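Periplasmic binding protein component of an ABC type zinc uptake transporter (Synechocystis sp., PDB 1PQ4) binds zinc in the periplasm and probably delivers it to its ABC-type membrane transporter for uptake into the cell. Local coordinates at the zinc ion site. Sequence-based numbering; all coordinates share one arbitrary frame.

The zinc ion site. Residues 36-37, 131, 133, 135, 197, 199, 215, 247. With ZN (zinc ion), chain B.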
loop_
_atom_site.group_PDB
_atom_site.type_symbol
_atom_site.label_atom_id
_atom_site.label_comp_id
_atom_site.label_asym_id
_atom_site.label_seq_id
_atom_site.Cartn_x
_atom_site.Cartn_y
_atom_site.Cartn_z
ATOM N N PRO A 36 6.672 -6.361 4.138
ATOM C CA PRO A 36 7.616 -5.732 3.215
ATOM C C PRO A 36 8.723 -4.963 3.913
ATOM O O PRO A 36 9.819 -4.829 3.387
ATOM C CB PRO A 36 6.720 -4.809 2.365
ATOM C CG PRO A 36 5.663 -4.395 3.328
ATOM C CD PRO A 36 5.366 -5.659 4.114
ATOM N N HIS A 37 8.431 -4.457 5.102
ATOM C CA HIS A 37 9.423 -3.708 5.846
ATOM C C HIS A 37 10.641 -4.497 6.356
ATOM O O HIS A 37 11.643 -3.906 6.717
ATOM C CB HIS A 37 8.748 -3.021 7.022
ATOM C CG HIS A 37 7.568 -2.183 6.624
ATOM N ND1 HIS A 37 7.697 -0.943 6.044
ATOM C CD2 HIS A 37 6.237 -2.417 6.727
ATOM C CE1 HIS A 37 6.495 -0.440 5.808
ATOM N NE2 HIS A 37 5.590 -1.317 6.215
ATOM N N ASP A 131 6.295 8.424 5.671
ATOM C CA ASP A 131 5.408 7.249 5.720
ATOM C C ASP A 131 5.371 6.819 4.270
ATOM O O ASP A 131 4.947 7.569 3.402
ATOM C CB ASP A 131 4.013 7.671 6.155
ATOM C CG ASP A 131 3.076 6.481 6.321
ATOM O OD1 ASP A 131 3.193 5.490 5.559
ATOM O OD2 ASP A 131 2.225 6.565 7.212
ATOM N N HIS A 133 3.431 4.465 2.817
ATOM C CA HIS A 133 2.244 3.740 2.375
ATOM C C HIS A 133 1.363 4.499 1.407
ATOM O O HIS A 133 0.123 4.560 1.548
ATOM C CB HIS A 133 1.485 3.294 3.626
ATOM C CG HIS A 133 2.290 2.426 4.553
ATOM N ND1 HIS A 133 3.011 2.937 5.621
ATOM C CD2 HIS A 133 2.469 1.084 4.586
ATOM C CE1 HIS A 133 3.587 1.948 6.273
ATOM N NE2 HIS A 133 3.274 0.815 5.671
ATOM N N TRP A 135 0.580 3.838 -1.581
ATOM C CA TRP A 135 -0.152 3.080 -2.599
ATOM C C TRP A 135 -1.589 2.780 -2.218
ATOM O O TRP A 135 -2.322 2.150 -3.001
ATOM C CB TRP A 135 0.593 1.764 -2.943
ATOM C CG TRP A 135 0.584 0.760 -1.779
ATOM C CD1 TRP A 135 -0.368 -0.186 -1.492
ATOM C CD2 TRP A 135 1.605 0.623 -0.794
ATOM N NE1 TRP A 135 0.015 -0.920 -0.379
ATOM C CE2 TRP A 135 1.224 -0.444 0.067
ATOM C CE3 TRP A 135 2.822 1.297 -0.562
ATOM C CZ2 TRP A 135 2.020 -0.858 1.145
ATOM C CZ3 TRP A 135 3.616 0.891 0.508
ATOM C CH2 TRP A 135 3.214 -0.182 1.345
ATOM N N HIS A 197 -0.952 -2.887 12.157
ATOM C CA HIS A 197 0.164 -2.176 11.489
ATOM C C HIS A 197 -0.410 -0.943 10.779
ATOM O O HIS A 197 -1.354 -1.056 9.989
ATOM C CB HIS A 197 0.808 -3.138 10.510
ATOM C CG HIS A 197 1.851 -2.508 9.657
ATOM N ND1 HIS A 197 3.099 -2.171 10.136
ATOM C CD2 HIS A 197 1.835 -2.153 8.346
ATOM C CE1 HIS A 197 3.816 -1.644 9.160
ATOM N NE2 HIS A 197 3.072 -1.615 8.067
ATOM N N SER A 199 -0.651 0.983 8.137
ATOM C CA SER A 199 -0.337 1.230 6.747
ATOM C C SER A 199 -1.402 2.108 6.110
ATOM O O SER A 199 -1.374 2.337 4.896
ATOM C CB SER A 199 -0.263 -0.101 6.015
ATOM O OG SER A 199 -1.347 -0.883 6.368
ATOM N N GLU A 215 0.560 -1.599 16.854
ATOM C CA GLU A 215 2.022 -1.740 16.882
ATOM C C GLU A 215 2.668 -0.408 17.230
ATOM O O GLU A 215 2.125 0.652 16.935
ATOM C CB GLU A 215 2.578 -2.244 15.540
ATOM C CG GLU A 215 2.588 -1.240 14.430
ATOM C CD GLU A 215 3.713 -1.472 13.401
ATOM O OE1 GLU A 215 3.808 -2.580 12.804
ATOM O OE2 GLU A 215 4.500 -0.509 13.195
ATOM N N PHE A 247 1.023 -9.772 9.468
ATOM C CA PHE A 247 1.530 -9.669 10.829
ATOM C C PHE A 247 0.673 -10.545 11.726
ATOM O O PHE A 247 -0.455 -10.879 11.391
ATOM C CB PHE A 247 1.462 -8.217 11.319
ATOM C CG PHE A 247 2.141 -7.230 10.397
ATOM C CD1 PHE A 247 1.455 -6.644 9.341
ATOM C CD2 PHE A 247 3.483 -6.919 10.569
ATOM C CE1 PHE A 247 2.097 -5.765 8.470
ATOM C CE2 PHE A 247 4.135 -6.033 9.694
ATOM C CZ PHE A 247 3.440 -5.467 8.656
HETATM ZN ZN ZN B . 3.658 -1.210 6.136
HETATM O O HOH W 1 2.556 -2.493 4.607
#
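Loops and short turns carry the ligands: Pro36 and His37 open the 3-10 helix 36-38 with helical torsions, whereas His133 (phi/psi -80/46°) and His197 lie in irregular backbone. The zinc ion is held by the NE2 atoms of three imidazoles, with water 1 completing the near-tetrahedral set seen here. His37 reaches tip-on with NE2 1.9 Å from ZN; its CG stands anti to the carbonyl carbon, and Pro36 CG lies over the rim of one ring face. His133 places its CG the same way, anti to the carbonyl carbon, and binds ZN through NE2 at 2.1 Å. Behind it, Asp131 fixes the ring's rotation: His133 ND1 donates to Asp131 OD1 at 2.6 Å, nearly in the ring plane and on the carboxylate's syn lone pair. The anti lone pair of the same Asp131 OD1 takes the backbone N of His133 at 2.9 Å, so one oxygen clamps both ring and main chain. Ser199 CA sits over the centre of the His133 ring, 3.5 Å above its plane. His197 uses a different first torsion, CG anti to the backbone N (chi1 174°), to set its NE2 2.1 Å from ZN. Phe247 presents its CZ tip over the middle of this ring, while His197 ND1 points almost straight at Glu215 OE1, 2.8 Å away and in the imidazole plane. That oxygen is met from above the carboxylate plane, and Glu215 is poorly ordered, so this brace is probably looser than Asp131's. Both carboxylates would be expected to make their histidines stronger donors to the metal. This three-histidine site is where ZnuA captures zinc, probably for hand-over to the membrane transporter.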